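Local coordinates for adenosine deaminase (Burkholderia ambifaria, PDB 4GXW), which binds zinc and probably removes the amino group of a purine such as adenine or adenosine by hydrolysis, as a member of the adenosine and AMP deaminase family, at residues W117-T122 against I128-A133; D132-I137 against A152-S157. All coordinates share one frame; numbering follows the deposited sequence. Where two conformers were deposited one is given.

Contact 1: residues W117-T122 against I128-A133; sequences WNPTGT and IPYADA
Ile128 meets Thr122 where the chain turns from the short helix 119-126 into the long helix 130-148, both part of the connection that leaves strand 110-117 of the barrel. The backbone N of Ile128 gives a nearly straight hydrogen bond to Thr122 O, 3.1 Å long with an N-H...O angle of 175°, and Ile128 CB rests 3.8 Å from Thr122 CG2. Two residues on, Tyr130 enters the helix with its CG anti to the backbone N (chi1 -176°), which swings the ring back toward the strand end. Its CE2 comes within 3.5 Å of Trp117 CH2, the two ring planes inclined at 34° in an oblique pairing, while Pro119 CB meets the tyrosine at its edge, in the ring plane. The hydroxyl is hydrogen-bonded to Gln134, one turn further along the helix, and Trp173 of helix 164-176 stacks on the ring. Ala133 closes the contact: its methyl CB sits 3.7 Å from Trp117 CZ2 and 3.8 Å from Thr122 CG2, bridging indole and threonine. That indole is itself tethered, since NE1 donates to Thr122 OG1 at 2.9 Å, close to the indole plane. Thr122 thus serves both chemistries: its oxygens fix the indole and the chain turn, while its methyl joins the apolar packing, leaving the buried indole N-H satisfied.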
loop_
_atom_site.group_PDB
_atom_site.type_symbol
_atom_site.label_atom_id
_atom_site.label_comp_id
_atom_site.label_asym_id
_atom_site.label_seq_id
_atom_site.Cartn_x
_atom_site.Cartn_y
_atom_site.Cartn_z
ATOM N N TRP A 117 -1.933 5.102 -8.292
ATOM C CA TRP A 117 -2.950 5.179 -9.340
ATOM C C TRP A 117 -2.240 4.948 -10.661
ATOM O O TRP A 117 -1.181 5.535 -10.891
ATOM C CB TRP A 117 -3.609 6.561 -9.338
ATOM C CG TRP A 117 -4.280 6.953 -10.636
ATOM C CD1 TRP A 117 -5.309 6.301 -11.271
ATOM C CD2 TRP A 117 -3.977 8.098 -11.448
ATOM N NE1 TRP A 117 -5.657 6.975 -12.430
ATOM C CE2 TRP A 117 -4.861 8.085 -12.546
ATOM C CE3 TRP A 117 -3.055 9.146 -11.334
ATOM C CZ2 TRP A 117 -4.824 9.060 -13.540
ATOM C CZ3 TRP A 117 -3.032 10.116 -12.309
ATOM C CH2 TRP A 117 -3.912 10.068 -13.398
ATOM N N ASN A 118 -2.796 4.089 -11.517
ATOM C CA ASN A 118 -2.213 3.841 -12.840
ATOM C C ASN A 118 -2.833 4.723 -13.921
ATOM O O ASN A 118 -3.947 4.474 -14.380
ATOM C CB ASN A 118 -2.370 2.378 -13.255
ATOM C CG ASN A 118 -1.787 1.411 -12.258
ATOM O OD1 ASN A 118 -2.519 0.861 -11.426
ATOM N ND2 ASN A 118 -0.473 1.167 -12.343
ATOM N N PRO A 119 -2.106 5.764 -14.346
ATOM C CA PRO A 119 -2.673 6.640 -15.382
ATOM C C PRO A 119 -2.832 5.989 -16.750
ATOM O O PRO A 119 -3.672 6.443 -17.525
ATOM C CB PRO A 119 -1.658 7.782 -15.487
ATOM C CG PRO A 119 -0.753 7.646 -14.316
ATOM C CD PRO A 119 -0.787 6.217 -13.876
ATOM N N THR A 120 -2.036 4.965 -17.054
ATOM C CA THR A 120 -2.138 4.323 -18.360
ATOM C C THR A 120 -3.541 3.770 -18.597
ATOM O O THR A 120 -4.161 4.047 -19.630
ATOM C CB THR A 120 -1.085 3.216 -18.540
ATOM O OG1 THR A 120 0.220 3.769 -18.350
ATOM C CG2 THR A 120 -1.179 2.598 -19.925
ATOM N N GLY A 121 -4.057 3.011 -17.634
ATOM C CA GLY A 121 -5.412 2.495 -17.730
ATOM C C GLY A 121 -6.446 3.603 -17.853
ATOM O O GLY A 121 -7.366 3.521 -18.663
ATOM N N THR A 122 -6.303 4.654 -17.058
ATOM C CA THR A 122 -7.273 5.737 -17.082
ATOM C C THR A 122 -7.288 6.457 -18.434
ATOM O O THR A 122 -8.353 6.695 -19.007
ATOM C CB THR A 122 -6.986 6.719 -15.943
ATOM O OG1 THR A 122 -7.123 6.019 -14.699
ATOM C CG2 THR A 122 -7.946 7.899 -15.989
ATOM N N ILE A 128 -10.046 8.916 -20.253
ATOM C CA ILE A 128 -10.105 10.171 -19.513
ATOM C C ILE A 128 -8.735 10.837 -19.588
ATOM O O ILE A 128 -7.737 10.249 -19.177
ATOM C CB ILE A 128 -10.465 9.930 -18.041
ATOM C CG1 ILE A 128 -11.834 9.245 -17.936
ATOM C CG2 ILE A 128 -10.464 11.242 -17.270
ATOM C CD1 ILE A 128 -12.187 8.791 -16.528
ATOM N N PRO A 129 -8.671 12.055 -20.141
ATOM C CA PRO A 129 -7.372 12.723 -20.285
ATOM C C PRO A 129 -6.634 12.869 -18.957
ATOM O O PRO A 129 -7.270 13.106 -17.913
ATOM C CB PRO A 129 -7.751 14.102 -20.835
ATOM C CG PRO A 129 -9.029 13.857 -21.583
ATOM C CD PRO A 129 -9.765 12.818 -20.771
ATOM N N TYR A 130 -5.309 12.711 -19.004
ATOM C CA TYR A 130 -4.480 12.766 -17.805
ATOM C C TYR A 130 -4.781 14.005 -16.957
ATOM O O TYR A 130 -4.967 13.911 -15.746
ATOM C CB TYR A 130 -2.970 12.743 -18.130
ATOM C CG TYR A 130 -2.163 12.695 -16.862
ATOM C CD1 TYR A 130 -1.793 13.861 -16.198
ATOM C CD2 TYR A 130 -1.826 11.480 -16.282
ATOM C CE1 TYR A 130 -1.108 13.823 -15.007
ATOM C CE2 TYR A 130 -1.133 11.426 -15.089
ATOM C CZ TYR A 130 -0.781 12.596 -14.447
ATOM O OH TYR A 130 -0.100 12.524 -13.250
ATOM N N ALA A 131 -4.780 15.170 -17.597
ATOM C CA ALA A 131 -4.916 16.433 -16.873
ATOM C C ALA A 131 -6.202 16.479 -16.054
ATOM O O ALA A 131 -6.209 16.932 -14.910
ATOM C CB ALA A 131 -4.852 17.611 -17.837
ATOM N N ASP A 132 -7.289 15.994 -16.644
ATOM C CA ASP A 132 -8.576 15.968 -15.955
ATOM C C ASP A 132 -8.609 14.927 -14.848
ATOM O O ASP A 132 -9.170 15.161 -13.784
ATOM C CB ASP A 132 -9.708 15.718 -16.952
ATOM C CG ASP A 132 -9.787 16.785 -18.014
ATOM O OD1 ASP A 132 -9.562 17.967 -17.672
ATOM O OD2 ASP A 132 -10.072 16.448 -19.179
ATOM N N ALA A 133 -7.998 13.775 -15.105
ATOM C CA ALA A 133 -7.960 12.712 -14.107
ATOM C C ALA A 133 -7.158 13.143 -12.879
ATOM O O ALA A 133 -7.609 12.989 -11.740
ATOM C CB ALA A 133 -7.379 11.444 -14.707
#

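Contact 2: residues D132-I137 against A152-S157; sequences DAQAAI and ARLIPS
Leu154 projects from strand 151-159 onto the inner side of helix 130-148, the packing of helix on strand that recurs around the TIM-barrel fold of this deaminase family. The helix belongs to the right-handed beta-alpha-beta crossover between the adjacent parallel strands 110-117 and 151-159, so the leucine faces the helix that leads into its own strand. The direct contact is apolar. Ile137 CG2 lies 3.8 Å from Leu154 CD2 and 4.0 Å from CD1, so one methyl of the isoleucine is set against both branches of the leucine, and the two side chains cross at about a right angle. Leu154 CG stands anti to the backbone N (chi1 177°), which carries the fork out toward the helix. One turn earlier, the methylene CG of Gln134 reaches Leu154 CD2 at 4.1 Å, a looser touch made by the aliphatic part of a polar residue. Met141 of the same helix and Phe115 of the neighbouring strand also touch this leucine.

Polar bonds lie beside the apolar contact rather than across it. The amide of Gln134 is held at both atoms, OE1 by the hydroxyl of Tyr130 and NE2 by the carbonyl of Asn177, so its polar end is satisfied while its chain packs. Two further bonds are local to the strand: Arg153 NH1 folds back to Ala152 O, and the hydroxyl of Ser157, in the conformer given, donates to Ile155 O over 2.9 Å, with OG above the plane of that carbonyl.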
loop_
_atom_site.group_PDB
_atom_site.type_symbol
_atom_site.label_atom_id
_atom_site.label_comp_id
_atom_site.label_asym_id
_atom_site.label_seq_id
_atom_site.Cartn_x
_atom_site.Cartn_y
_atom_site.Cartn_z
ATOM N N ASP A 132 -7.289 15.994 -16.644
ATOM C CA ASP A 132 -8.576 15.968 -15.955
ATOM C C ASP A 132 -8.609 14.927 -14.848
ATOM O O ASP A 132 -9.170 15.161 -13.784
ATOM C CB ASP A 132 -9.708 15.718 -16.952
ATOM C CG ASP A 132 -9.787 16.785 -18.014
ATOM O OD1 ASP A 132 -9.562 17.967 -17.672
ATOM O OD2 ASP A 132 -10.072 16.448 -19.179
ATOM N N ALA A 133 -7.998 13.775 -15.105
ATOM C CA ALA A 133 -7.960 12.712 -14.107
ATOM C C ALA A 133 -7.158 13.143 -12.879
ATOM O O ALA A 133 -7.609 12.989 -11.740
ATOM C CB ALA A 133 -7.379 11.444 -14.707
ATOM N N GLN A 134 -5.963 13.683 -13.100
ATOM C CA GLN A 134 -5.126 14.110 -11.983
ATOM C C GLN A 134 -5.798 15.233 -11.197
ATOM O O GLN A 134 -5.782 15.223 -9.969
ATOM C CB GLN A 134 -3.723 14.537 -12.440
ATOM C CG GLN A 134 -2.770 14.687 -11.257
ATOM C CD GLN A 134 -1.513 15.454 -11.582
ATOM O OE1 GLN A 134 -0.476 14.873 -11.923
ATOM N NE2 GLN A 134 -1.586 16.766 -11.455
ATOM N N ALA A 135 -6.398 16.192 -11.900
ATOM C CA ALA A 135 -7.071 17.286 -11.211
ATOM C C ALA A 135 -8.191 16.766 -10.314
ATOM O O ALA A 135 -8.382 17.249 -9.203
ATOM C CB ALA A 135 -7.607 18.307 -12.204
ATOM N N ALA A 136 -8.922 15.766 -10.797
ATOM C CA ALA A 136 -10.034 15.219 -10.025
ATOM C C ALA A 136 -9.536 14.498 -8.770
ATOM O O ALA A 136 -10.093 14.654 -7.677
ATOM C CB ALA A 136 -10.866 14.285 -10.882
ATOM N N ILE A 137 -8.485 13.696 -8.920
ATOM C CA ILE A 137 -7.919 13.019 -7.760
ATOM C C ILE A 137 -7.402 14.032 -6.737
ATOM O O ILE A 137 -7.637 13.887 -5.539
ATOM C CB ILE A 137 -6.801 12.026 -8.171
ATOM C CG1 ILE A 137 -7.397 10.886 -9.006
ATOM C CG2 ILE A 137 -6.106 11.461 -6.932
ATOM C CD1 ILE A 137 -6.369 10.015 -9.708
ATOM N N ALA A 152 -2.007 13.712 2.234
ATOM C CA ALA A 152 -1.849 12.665 1.227
ATOM C C ALA A 152 -0.904 13.055 0.106
ATOM O O ALA A 152 -0.713 14.245 -0.176
ATOM C CB ALA A 152 -3.214 12.266 0.647
ATOM N N ARG A 153 -0.302 12.044 -0.519
ATOM C CA ARG A 153 0.398 12.218 -1.790
ATOM C C ARG A 153 -0.105 11.194 -2.793
ATOM O O ARG A 153 -0.457 10.066 -2.427
ATOM C CB ARG A 153 1.910 12.047 -1.629
ATOM C CG ARG A 153 2.563 12.989 -0.631
ATOM C CD ARG A 153 2.522 14.432 -1.110
ATOM N NE ARG A 153 3.211 15.330 -0.182
ATOM C CZ ARG A 153 2.661 15.843 0.917
ATOM N NH1 ARG A 153 1.405 15.561 1.241
ATOM N NH2 ARG A 153 3.373 16.647 1.696
ATOM N N LEU A 154 -0.113 11.594 -4.059
ATOM C CA LEU A 154 -0.476 10.729 -5.173
ATOM C C LEU A 154 0.790 10.226 -5.857
ATOM O O LEU A 154 1.713 11.002 -6.121
ATOM C CB LEU A 154 -1.318 11.511 -6.176
ATOM C CG LEU A 154 -1.749 10.790 -7.455
ATOM C CD1 LEU A 154 -2.581 9.560 -7.100
ATOM C CD2 LEU A 154 -2.537 11.748 -8.340
ATOM N N ILE A 155 0.820 8.928 -6.146
ATOM C CA ILE A 155 1.963 8.287 -6.786
ATOM C C ILE A 155 1.483 7.612 -8.069
ATOM O O ILE A 155 1.064 6.449 -8.060
ATOM C CB ILE A 155 2.650 7.267 -5.845
ATOM C CG1 ILE A 155 3.052 7.932 -4.523
ATOM C CG2 ILE A 155 3.866 6.634 -6.525
ATOM C CD1 ILE A 155 3.609 6.954 -3.481
ATOM N N PRO A 156 1.521 8.346 -9.194
ATOM C CA PRO A 156 1.201 7.729 -10.484
ATOM C C PRO A 156 2.141 6.549 -10.696
ATOM O O PRO A 156 3.351 6.666 -10.463
ATOM C CB PRO A 156 1.451 8.862 -11.483
ATOM C CG PRO A 156 1.245 10.118 -10.669
ATOM C CD PRO A 156 1.813 9.786 -9.314
ATOM N N SER A 157 1.592 5.421 -11.134
ATOM C CA SER A 157 2.356 4.183 -11.154
ATOM C C SER A 157 2.338 3.516 -12.513
ATOM O O SER A 157 1.297 3.419 -13.173
ATOM C CB SER A 157 1.836 3.222 -10.087
ATOM O OG SER A 157 2.031 3.776 -8.794
#

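Both contacts are buried and share helix 130-148, with Asp132 and Ala133 common to the two, but they hold different parts of one beta-alpha-beta unit. Contact 1 lies farther from the middle of the chain, about 19 Å between centres against about 15 Å, and combines aromatic and methyl packing with one backbone hydrogen bond across the turn between helices. Contact 2 is purely apolar across its segments. They join directly: Ile137 CD1 packs 3.5 Å from Trp117 CD2, while Trp117 O and Asn118 ND2 probably bond to Ser157 N and O, tying the end of strand 110-117 and the residue after it to strand 151-159. The helix's first turn thus packs through aromatic and methyl groups, its next through aliphatic ones.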